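Local coordinates for protein epidermin leader peptide processing serine protease EpiP (Staphylococcus aureus subsp. aureus, PDB 3QFH) that probably cleaves the leader peptide from the precursor of the lantibiotic epidermin, acting as a subtilisin-like serine endopeptidase, at residues K70-C80 / Q247-D258; A278-N286 / E327-Y335. One frame throughout, in Å; residues are numbered along the deposited sequence. Where two conformers were deposited one is given.

Contact 1: residues K70-C80 / Q247-D258; sequences KNDIKYINATC and QTFRKDEKVEYD
Asn77 ND2 donates in two directions, to Glu256 OE1 across the contact (3.2 Å) and to Ala78 O (3.0 Å). The Glu256 oxygen offers its syn lone pair and lies in the amide plane of Asn77, although the amide and carboxylate planes are turned 49° apart. At the other end of the same amide, Asn77 OD1 receives the backbone N of Val255 at 2.9 Å, in the carbonyl plane. With CG between its own backbone N and carbonyl carbon (chi1 59°), Asn77 thus brings both polar ends to the first turn of helix 254-269, where OD1 takes up an amide N-H of the helix start. The arrangement is consistent with a junction of propeptide and protease: strand 73-78 belongs to the probable propeptide, and a short, weakly bonded strand at about 249-250, from the subtilase part, adds to its sheet in parallel, at the edge. Ile76 N bonds to Thr248 O (2.9 Å) and Arg250 N to Ile76 O (2.8 Å). Next to this pairing, Arg250 and Lys254 approach the Tyr75 ring from the same side. Lys254 CG stands over the face, 4.3 Å from the Tyr75 centroid, while Arg250 CD approaches Tyr75 CD1 obliquely at 3.7 Å, with ring and guanidinium planes 82° apart. Asp252 holds that guanidinium side-on, one carboxylate oxygen meeting NE and the other NH1, which fixes its rotation. At the start of the pairing, Lys70 NZ, also bonded to Ala67 O, reaches Thr248 OG1 at 3.1 Å.

Contact 2: residues A278-N286 / E327-Y335; sequences AGNDGIDVN and EFSNFGMNY
Val285 and Tyr335 cross at about a right angle, the CG2 methyl of Val285 lying over one face of the phenol ring, 3.8 Å from the Tyr335 centroid and offset toward the rim. Tyr335 extends along the contact, its CG anti to the backbone N (chi1 177°), and this carries its OH to Gly279 N at 3.1 Å; the hydroxyl also bonds Asp305. Asn330 runs alongside Ile283, pointing the same way, and its OD1 is clasped from opposite faces of the amide plane by Asp281 N (3.0 Å) and Ile283 N (3.1 Å). Neither donor uses an in-plane lone pair, yet together they tie the backbone of 281-283 to the side chain, whose ND2 is engaged by Asp305 and Tyr238. Phe331 turns the other way: the Phe331 and Asp284 side chains cross at about a right angle, ring and carboxylate planes 41° apart, with Asp284 CA over one ring face, while Arg427 makes a cation-pi contact with the ring. Between Asn330 and Phe331 the backbones pair briefly, Phe331 N bonding Ile283 O (3.1 Å) and Val285 N bonding Phe331 O (2.9 Å). Beyond them, Asn286 ND2 meets Met333 O at 3.2 Å on an in-plane lone pair, and Asn286 N bonds Asp284 OD2, closing an Asx turn. Asn280 and Phe328 lie side by side, amide and ring planes 30° apart, with Asn280 OD1 bonded to Thr382 N. The Ala-Gly-Asn sequence at 278-280, directly after strand 273-277, matches the subtilisin loop whose asparagine helps form the oxyanion hole, a role Asn280 probably shares.

In the fold
The two contacts do not touch: their centres are 28 Å apart and their nearest atoms about 11 Å. Contact 1 lies toward the periphery, its centre about 24 Å from that of the chain, where the probable propeptide meets the protease; the centre of contact 2, about 15 Å from it, ties together two loops that follow neighbouring strands of the parallel sheet. Helix 254-269, which begins in contact 1, leads into strand 273-277 and so to the first loop of contact 2. Strand 237-241 adds a second connection, Ile239 packing on Glu253 and Glu256, and Tyr238 bonding Asp281 and Asn330. Contact 2 brings Asn280 near the probable catalytic triad of Asp130, His177 and Ser383.

Contact 1: residues K70-C80 / Q247-D258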
loop_
_atom_site.group_PDB
_atom_site.type_symbol
_atom_site.label_atom_id
_atom_site.label_comp_id
_atom_site.label_asym_id
_atom_site.label_seq_id
_atom_site.Cartn_x
_atom_site.Cartn_y
_atom_site.Cartn_z
ATOM N N LYS A 70 -28.963 17.499 8.791
ATOM C CA LYS A 70 -27.920 18.432 8.363
ATOM C C LYS A 70 -26.914 18.829 9.432
ATOM O O LYS A 70 -25.792 19.191 9.105
ATOM C CB LYS A 70 -28.571 19.695 7.781
ATOM C CG LYS A 70 -29.563 19.421 6.642
ATOM C CD LYS A 70 -28.919 18.631 5.494
ATOM C CE LYS A 70 -29.927 18.315 4.387
ATOM N NZ LYS A 70 -29.365 17.395 3.342
ATOM N N ASN A 71 -27.314 18.779 10.698
ATOM C CA ASN A 71 -26.414 19.133 11.792
ATOM C C ASN A 71 -25.409 18.012 12.075
ATOM O O ASN A 71 -24.367 18.250 12.684
ATOM C CB ASN A 71 -27.208 19.398 13.081
ATOM C CG ASN A 71 -28.288 20.474 12.916
ATOM O OD1 ASN A 71 -28.236 21.305 12.002
ATOM N ND2 ASN A 71 -29.270 20.462 13.819
ATOM N N ASP A 72 -25.723 16.793 11.626
ATOM C CA ASP A 72 -24.907 15.626 11.961
ATOM C C ASP A 72 -24.273 14.887 10.814
ATOM O O ASP A 72 -23.219 14.278 10.992
ATOM C CB ASP A 72 -25.774 14.595 12.684
ATOM C CG ASP A 72 -26.437 15.143 13.928
ATOM O OD1 ASP A 72 -25.983 16.178 14.461
ATOM O OD2 ASP A 72 -27.429 14.521 14.381
ATOM N N ILE A 73 -24.920 14.901 9.657
ATOM C CA ILE A 73 -24.461 14.119 8.521
ATOM C C ILE A 73 -23.953 15.029 7.412
ATOM O O ILE A 73 -24.669 15.929 6.959
ATOM C CB ILE A 73 -25.607 13.243 7.983
ATOM C CG1 ILE A 73 -26.219 12.385 9.110
ATOM C CG2 ILE A 73 -25.139 12.365 6.848
ATOM C CD1 ILE A 73 -25.291 11.344 9.748
ATOM N N LYS A 74 -22.713 14.791 6.992
ATOM C CA LYS A 74 -22.086 15.580 5.951
ATOM C C LYS A 74 -22.387 14.938 4.587
ATOM O O LYS A 74 -22.920 15.606 3.707
ATOM C CB LYS A 74 -20.582 15.726 6.233
ATOM C CG LYS A 74 -19.801 16.679 5.302
ATOM C CD LYS A 74 -18.372 16.909 5.848
ATOM C CE LYS A 74 -17.435 17.592 4.849
ATOM N NZ LYS A 74 -17.921 18.904 4.343
ATOM N N TYR A 75 -22.075 13.645 4.430
ATOM C CA TYR A 75 -22.337 12.917 3.184
ATOM C C TYR A 75 -22.719 11.472 3.415
ATOM O O TYR A 75 -22.331 10.858 4.409
ATOM C CB TYR A 75 -21.102 12.876 2.273
ATOM C CG TYR A 75 -20.561 14.195 1.856
ATOM C CD1 TYR A 75 -21.278 15.009 0.989
ATOM C CD2 TYR A 75 -19.310 14.624 2.288
ATOM C CE1 TYR A 75 -20.788 16.232 0.594
ATOM C CE2 TYR A 75 -18.806 15.847 1.896
ATOM C CZ TYR A 75 -19.557 16.647 1.044
ATOM O OH TYR A 75 -19.084 17.854 0.630
ATOM N N ILE A 76 -23.452 10.922 2.452
ATOM C CA ILE A 76 -23.832 9.532 2.449
ATOM C C ILE A 76 -23.825 9.054 1.008
ATOM O O ILE A 76 -24.297 9.767 0.116
ATOM C CB ILE A 76 -25.270 9.271 3.028
ATOM C CG1 ILE A 76 -25.412 9.774 4.457
ATOM C CG2 ILE A 76 -25.589 7.772 3.020
ATOM C CD1 ILE A 76 -26.826 9.561 5.050
ATOM N N ASN A 77 -23.235 7.883 0.771
ATOM C CA ASN A 77 -23.313 7.219 -0.531
ATOM C C ASN A 77 -23.297 5.718 -0.314
ATOM O O ASN A 77 -22.811 5.230 0.715
ATOM C CB ASN A 77 -22.230 7.665 -1.533
ATOM C CG ASN A 77 -20.805 7.426 -1.042
ATOM O OD1 ASN A 77 -20.128 8.371 -0.658
ATOM N ND2 ASN A 77 -20.348 6.176 -1.062
ATOM N N ALA A 78 -23.869 4.989 -1.266
ATOM C CA ALA A 78 -23.875 3.546 -1.205
ATOM C C ALA A 78 -22.435 3.131 -1.323
ATOM O O ALA A 78 -21.707 3.709 -2.116
ATOM C CB ALA A 78 -24.686 2.975 -2.360
ATOM N N THR A 79 -22.010 2.163 -0.519
ATOM C CA THR A 79 -20.647 1.658 -0.600
ATOM C C THR A 79 -20.553 0.853 -1.894
ATOM O O THR A 79 -21.443 0.056 -2.182
ATOM C CB THR A 79 -20.347 0.708 0.562
ATOM O OG1 THR A 79 -20.801 1.289 1.795
ATOM C CG2 THR A 79 -18.859 0.381 0.631
ATOM N N CYS A 80 -19.503 1.053 -2.684
ATOM C CA CYS A 80 -19.364 0.291 -3.945
ATOM C C CYS A 80 -18.046 -0.482 -4.070
ATOM O O CYS A 80 -17.151 -0.321 -3.239
ATOM C CB CYS A 80 -19.571 1.209 -5.146
ATOM S SG CYS A 80 -21.298 1.762 -5.329
ATOM N N GLN A 247 -24.663 17.555 -3.128
ATOM C CA GLN A 247 -25.760 17.011 -2.320
ATOM C C GLN A 247 -25.216 16.085 -1.238
ATOM O O GLN A 247 -24.154 15.484 -1.405
ATOM C CB GLN A 247 -26.766 16.251 -3.196
ATOM C CG GLN A 247 -27.456 17.135 -4.213
ATOM C CD GLN A 247 -28.164 18.310 -3.557
ATOM O OE1 GLN A 247 -28.990 18.135 -2.658
ATOM N NE2 GLN A 247 -27.840 19.512 -4.003
ATOM N N THR A 248 -25.946 15.993 -0.128
ATOM C CA THR A 248 -25.564 15.142 0.979
ATOM C C THR A 248 -25.613 13.681 0.544
ATOM O O THR A 248 -24.660 12.940 0.763
ATOM C CB THR A 248 -26.470 15.351 2.185
ATOM O OG1 THR A 248 -26.502 16.741 2.516
ATOM C CG2 THR A 248 -25.959 14.552 3.383
ATOM N N PHE A 249 -26.712 13.288 -0.098
ATOM C CA PHE A 249 -26.877 11.925 -0.593
ATOM C C PHE A 249 -26.285 11.914 -1.996
ATOM O O PHE A 249 -26.768 12.601 -2.886
ATOM C CB PHE A 249 -28.355 11.524 -0.617
ATOM C CG PHE A 249 -28.579 10.036 -0.684
ATOM C CD1 PHE A 249 -28.473 9.353 -1.889
ATOM C CD2 PHE A 249 -28.907 9.322 0.460
ATOM C CE1 PHE A 249 -28.686 7.973 -1.948
ATOM C CE2 PHE A 249 -29.122 7.954 0.412
ATOM C CZ PHE A 249 -29.015 7.274 -0.789
ATOM N N ARG A 250 -25.238 11.121 -2.193
ATOM C CA ARG A 250 -24.517 11.108 -3.461
ATOM C C ARG A 250 -24.588 9.796 -4.231
ATOM O O ARG A 250 -25.004 8.766 -3.708
ATOM C CB ARG A 250 -23.074 11.428 -3.174
ATOM C CG ARG A 250 -22.919 12.624 -2.250
ATOM C CD ARG A 250 -21.489 12.851 -1.954
ATOM N NE ARG A 250 -20.777 13.093 -3.192
ATOM C CZ ARG A 250 -20.691 14.274 -3.786
ATOM N NH1 ARG A 250 -20.015 14.389 -4.921
ATOM N NH2 ARG A 250 -21.278 15.338 -3.248
ATOM N N LYS A 251 -24.137 9.859 -5.479
ATOM C CA LYS A 251 -24.144 8.725 -6.388
ATOM C C LYS A 251 -22.711 8.249 -6.668
ATOM O O LYS A 251 -22.514 7.212 -7.280
ATOM C CB LYS A 251 -24.832 9.140 -7.701
ATOM C CG LYS A 251 -26.131 9.916 -7.478
ATOM C CD LYS A 251 -26.856 10.365 -8.761
ATOM C CE LYS A 251 -26.010 11.275 -9.683
ATOM N NZ LYS A 251 -25.065 10.514 -10.568
ATOM N N ASP A 252 -21.719 9.013 -6.222
ATOM C CA ASP A 252 -20.321 8.676 -6.452
ATOM C C ASP A 252 -19.740 7.984 -5.201
ATOM O O ASP A 252 -20.499 7.499 -4.363
ATOM C CB ASP A 252 -19.534 9.928 -6.838
ATOM C CG ASP A 252 -19.530 10.990 -5.741
ATOM O OD1 ASP A 252 -20.079 10.748 -4.632
ATOM O OD2 ASP A 252 -18.979 12.083 -5.988
ATOM N N GLU A 253 -18.414 7.941 -5.077
ATOM C CA GLU A 253 -17.763 7.276 -3.944
ATOM C C GLU A 253 -17.013 8.281 -3.064
ATOM O O GLU A 253 -15.941 8.024 -2.531
ATOM C CB GLU A 253 -16.882 6.153 -4.487
ATOM C CG GLU A 253 -17.748 5.183 -5.335
ATOM C CD GLU A 253 -16.981 4.248 -6.222
ATOM O OE1 GLU A 253 -15.800 4.507 -6.527
ATOM O OE2 GLU A 253 -17.590 3.243 -6.647
ATOM N N LYS A 254 -17.651 9.427 -2.892
ATOM C CA LYS A 254 -17.124 10.525 -2.114
ATOM C C LYS A 254 -16.680 10.181 -0.699
ATOM O O LYS A 254 -15.582 10.586 -0.271
ATOM C CB LYS A 254 -18.196 11.606 -2.045
ATOM C CG LYS A 254 -17.880 12.822 -1.187
ATOM C CD LYS A 254 -16.742 13.629 -1.729
ATOM C CE LYS A 254 -16.699 15.025 -1.080
ATOM N NZ LYS A 254 -15.457 15.764 -1.430
ATOM N N VAL A 255 -17.518 9.465 0.044
ATOM C CA VAL A 255 -17.185 9.180 1.445
ATOM C C VAL A 255 -15.889 8.394 1.583
ATOM O O VAL A 255 -15.061 8.701 2.448
ATOM C CB VAL A 255 -18.343 8.516 2.201
ATOM C CG1 VAL A 255 -17.925 8.174 3.619
ATOM C CG2 VAL A 255 -19.525 9.456 2.231
ATOM N N GLU A 256 -15.702 7.407 0.710
ATOM C CA GLU A 256 -14.503 6.607 0.713
ATOM C C GLU A 256 -13.299 7.450 0.341
ATOM O O GLU A 256 -12.250 7.316 0.938
ATOM C CB GLU A 256 -14.601 5.428 -0.263
ATOM C CG GLU A 256 -15.312 4.212 0.255
ATOM C CD GLU A 256 -16.819 4.335 0.355
ATOM O OE1 GLU A 256 -17.424 5.270 -0.243
ATOM O OE2 GLU A 256 -17.397 3.445 1.023
ATOM N N TYR A 257 -13.450 8.288 -0.682
ATOM C CA TYR A 257 -12.362 9.150 -1.137
ATOM C C TYR A 257 -11.877 10.012 0.036
ATOM O O TYR A 257 -10.681 10.034 0.371
ATOM C CB TYR A 257 -12.812 10.036 -2.308
ATOM C CG TYR A 257 -11.674 10.849 -2.863
ATOM C CD1 TYR A 257 -10.948 10.402 -3.955
ATOM C CD2 TYR A 257 -11.285 12.045 -2.256
ATOM C CE1 TYR A 257 -9.870 11.134 -4.448
ATOM C CE2 TYR A 257 -10.225 12.782 -2.748
ATOM C CZ TYR A 257 -9.519 12.316 -3.843
ATOM O OH TYR A 257 -8.457 13.039 -4.326
ATOM N N ASP A 258 -12.821 10.699 0.665
ATOM C CA ASP A 258 -12.536 11.551 1.810
ATOM C C ASP A 258 -11.916 10.775 2.946
ATOM O O ASP A 258 -10.992 11.256 3.573
ATOM C CB ASP A 258 -13.817 12.212 2.328
ATOM C CG ASP A 258 -14.363 13.270 1.373
ATOM O OD1 ASP A 258 -13.627 13.679 0.448
ATOM O OD2 ASP A 258 -15.523 13.701 1.560
HETATM O O HOH W 1 -28.344 17.856 0.269
HETATM O O HOH W 2 -24.887 6.139 -3.630
#

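Contact 2: residues A278-N286 / E327-Y335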
loop_
_atom_site.group_PDB
_atom_site.type_symbol
_atom_site.label_atom_id
_atom_site.label_comp_id
_atom_site.label_asym_id
_atom_site.label_seq_id
_atom_site.Cartn_x
_atom_site.Cartn_y
_atom_site.Cartn_z
ATOM N N ALA A 278 1.853 2.480 -7.433
ATOM C CA ALA A 278 1.196 2.963 -8.617
ATOM C C ALA A 278 0.356 1.774 -9.094
ATOM O O ALA A 278 0.585 0.641 -8.669
ATOM C CB ALA A 278 2.205 3.356 -9.666
ATOM N N GLY A 279 -0.623 2.032 -9.954
ATOM C CA GLY A 279 -1.471 0.965 -10.467
ATOM C C GLY A 279 -0.689 0.097 -11.426
ATOM O O GLY A 279 0.426 0.469 -11.862
ATOM N N ASN A 280 -1.282 -1.047 -11.766
ATOM C CA ASN A 280 -0.674 -2.019 -12.637
ATOM C C ASN A 280 -1.383 -2.167 -13.985
ATOM O O ASN A 280 -1.453 -3.247 -14.516
ATOM C CB ASN A 280 -0.631 -3.384 -11.932
ATOM C CG ASN A 280 0.299 -3.395 -10.737
ATOM O OD1 ASN A 280 1.462 -3.751 -10.862
ATOM N ND2 ASN A 280 -0.189 -2.947 -9.594
ATOM N N ASP A 281 -1.871 -1.079 -14.551
ATOM C CA ASP A 281 -2.599 -1.156 -15.820
ATOM C C ASP A 281 -1.886 -0.484 -16.965
ATOM O O ASP A 281 -2.454 -0.309 -18.033
ATOM C CB ASP A 281 -3.979 -0.561 -15.621
ATOM C CG ASP A 281 -4.773 -1.328 -14.598
ATOM O OD1 ASP A 281 -4.947 -2.542 -14.786
ATOM O OD2 ASP A 281 -5.216 -0.732 -13.605
ATOM N N GLY A 282 -0.638 -0.091 -16.735
ATOM C CA GLY A 282 0.164 0.555 -17.762
ATOM C C GLY A 282 -0.442 1.820 -18.338
ATOM O O GLY A 282 -0.250 2.125 -19.516
ATOM N N ILE A 283 -1.160 2.586 -17.531
ATOM C CA ILE A 283 -1.773 3.790 -18.078
ATOM C C ILE A 283 -1.156 5.102 -17.554
ATOM O O ILE A 283 -0.666 5.179 -16.416
ATOM C CB ILE A 283 -3.301 3.803 -17.850
ATOM C CG1 ILE A 283 -3.650 4.062 -16.393
ATOM C CG2 ILE A 283 -3.942 2.495 -18.326
ATOM C CD1 ILE A 283 -5.138 3.971 -16.134
ATOM N N ASP A 284 -1.146 6.103 -18.430
ATOM C CA ASP A 284 -0.722 7.452 -18.086
ATOM C C ASP A 284 -1.938 8.023 -17.365
ATOM O O ASP A 284 -2.986 8.273 -17.985
ATOM C CB ASP A 284 -0.393 8.259 -19.350
ATOM C CG ASP A 284 0.092 9.693 -19.046
ATOM O OD1 ASP A 284 0.777 10.262 -19.914
ATOM O OD2 ASP A 284 -0.195 10.257 -17.963
ATOM N N VAL A 285 -1.803 8.238 -16.065
ATOM C CA VAL A 285 -2.934 8.685 -15.263
ATOM C C VAL A 285 -3.471 10.074 -15.617
ATOM O O VAL A 285 -4.484 10.475 -15.079
ATOM C CB VAL A 285 -2.630 8.644 -13.781
ATOM C CG1 VAL A 285 -2.348 7.203 -13.352
ATOM C CG2 VAL A 285 -1.476 9.595 -13.458
ATOM N N ASN A 286 -2.781 10.809 -16.482
ATOM C CA ASN A 286 -3.267 12.117 -16.914
ATOM C C ASN A 286 -4.301 11.997 -18.002
ATOM O O ASN A 286 -5.005 12.954 -18.281
ATOM C CB ASN A 286 -2.114 12.986 -17.357
ATOM C CG ASN A 286 -1.234 13.357 -16.209
ATOM O OD1 ASN A 286 -1.700 13.930 -15.240
ATOM N ND2 ASN A 286 0.037 13.023 -16.298
ATOM N N GLU A 327 6.132 -2.621 -18.144
ATOM C CA GLU A 327 5.040 -2.364 -19.092
ATOM C C GLU A 327 3.680 -2.221 -18.388
ATOM O O GLU A 327 2.791 -1.530 -18.868
ATOM C CB GLU A 327 4.974 -3.449 -20.185
ATOM C CG GLU A 327 4.522 -4.841 -19.740
ATOM C CD GLU A 327 5.570 -5.653 -18.982
ATOM O OE1 GLU A 327 5.229 -6.798 -18.619
ATOM O OE2 GLU A 327 6.712 -5.173 -18.741
ATOM N N PHE A 328 3.535 -2.858 -17.238
ATOM C CA PHE A 328 2.284 -2.787 -16.499
ATOM C C PHE A 328 2.215 -1.604 -15.529
ATOM O O PHE A 328 1.189 -1.371 -14.918
ATOM C CB PHE A 328 2.073 -4.083 -15.707
ATOM C CG PHE A 328 3.247 -4.471 -14.801
ATOM C CD1 PHE A 328 4.073 -5.540 -15.141
ATOM C CD2 PHE A 328 3.497 -3.799 -13.626
ATOM C CE1 PHE A 328 5.133 -5.911 -14.344
ATOM C CE2 PHE A 328 4.562 -4.167 -12.797
ATOM C CZ PHE A 328 5.385 -5.226 -13.160
ATOM N N SER A 329 3.296 -0.846 -15.364
ATOM C CA SER A 329 3.265 0.230 -14.376
ATOM C C SER A 329 2.518 1.473 -14.836
ATOM O O SER A 329 2.754 1.998 -15.914
ATOM C CB SER A 329 4.681 0.657 -13.972
ATOM O OG SER A 329 4.624 1.525 -12.825
ATOM N N ASN A 330 1.596 1.935 -14.023
ATOM C CA ASN A 330 1.003 3.225 -14.295
ATOM C C ASN A 330 2.132 4.258 -14.151
ATOM O O ASN A 330 3.197 3.980 -13.560
ATOM C CB ASN A 330 -0.134 3.550 -13.325
ATOM C CG ASN A 330 -1.414 2.765 -13.612
ATOM O OD1 ASN A 330 -1.483 1.906 -14.516
ATOM N ND2 ASN A 330 -2.447 3.078 -12.850
ATOM N N PHE A 331 1.911 5.430 -14.717
ATOM C CA PHE A 331 2.868 6.515 -14.647
ATOM C C PHE A 331 2.186 7.826 -15.024
ATOM O O PHE A 331 0.982 7.858 -15.319
ATOM C CB PHE A 331 3.997 6.248 -15.632
ATOM C CG PHE A 331 3.552 6.231 -17.064
ATOM C CD1 PHE A 331 3.754 7.336 -17.881
ATOM C CD2 PHE A 331 2.906 5.116 -17.594
ATOM C CE1 PHE A 331 3.335 7.330 -19.193
ATOM C CE2 PHE A 331 2.483 5.099 -18.915
ATOM C CZ PHE A 331 2.700 6.217 -19.716
ATOM N N GLY A 332 2.978 8.894 -15.042
ATOM C CA GLY A 332 2.520 10.198 -15.486
ATOM C C GLY A 332 3.061 11.362 -14.689
ATOM O O GLY A 332 3.548 11.194 -13.561
ATOM N N MET A 333 3.028 12.549 -15.287
ATOM C CA MET A 333 3.473 13.758 -14.596
ATOM C C MET A 333 2.577 13.954 -13.402
ATOM O O MET A 333 1.387 13.622 -13.440
ATOM C CB MET A 333 3.404 15.015 -15.488
ATOM C CG MET A 333 4.637 15.303 -16.364
ATOM S SD MET A 333 6.192 15.632 -15.461
ATOM C CE MET A 333 7.170 16.325 -16.791
ATOM N N ASN A 334 3.164 14.487 -12.342
ATOM C CA ASN A 334 2.469 14.764 -11.098
ATOM C C ASN A 334 1.820 13.537 -10.485
ATOM O O ASN A 334 0.733 13.602 -9.911
ATOM C CB ASN A 334 1.473 15.889 -11.364
ATOM C CG ASN A 334 2.161 17.102 -11.946
ATOM O OD1 ASN A 334 3.167 17.552 -11.405
ATOM N ND2 ASN A 334 1.653 17.616 -13.059
ATOM N N TYR A 335 2.526 12.419 -10.609
ATOM C CA TYR A 335 2.062 11.135 -10.120
ATOM C C TYR A 335 3.253 10.348 -9.605
ATOM O O TYR A 335 3.462 10.289 -8.429
ATOM C CB TYR A 335 1.321 10.403 -11.250
ATOM C CG TYR A 335 0.819 9.003 -10.954
ATOM C CD1 TYR A 335 -0.368 8.803 -10.271
ATOM C CD2 TYR A 335 1.510 7.882 -11.405
ATOM C CE1 TYR A 335 -0.854 7.520 -10.026
ATOM C CE2 TYR A 335 1.033 6.594 -11.171
ATOM C CZ TYR A 335 -0.156 6.423 -10.479
ATOM O OH TYR A 335 -0.655 5.161 -10.243
HETATM O O HOH W 3 1.742 12.369 -17.982
#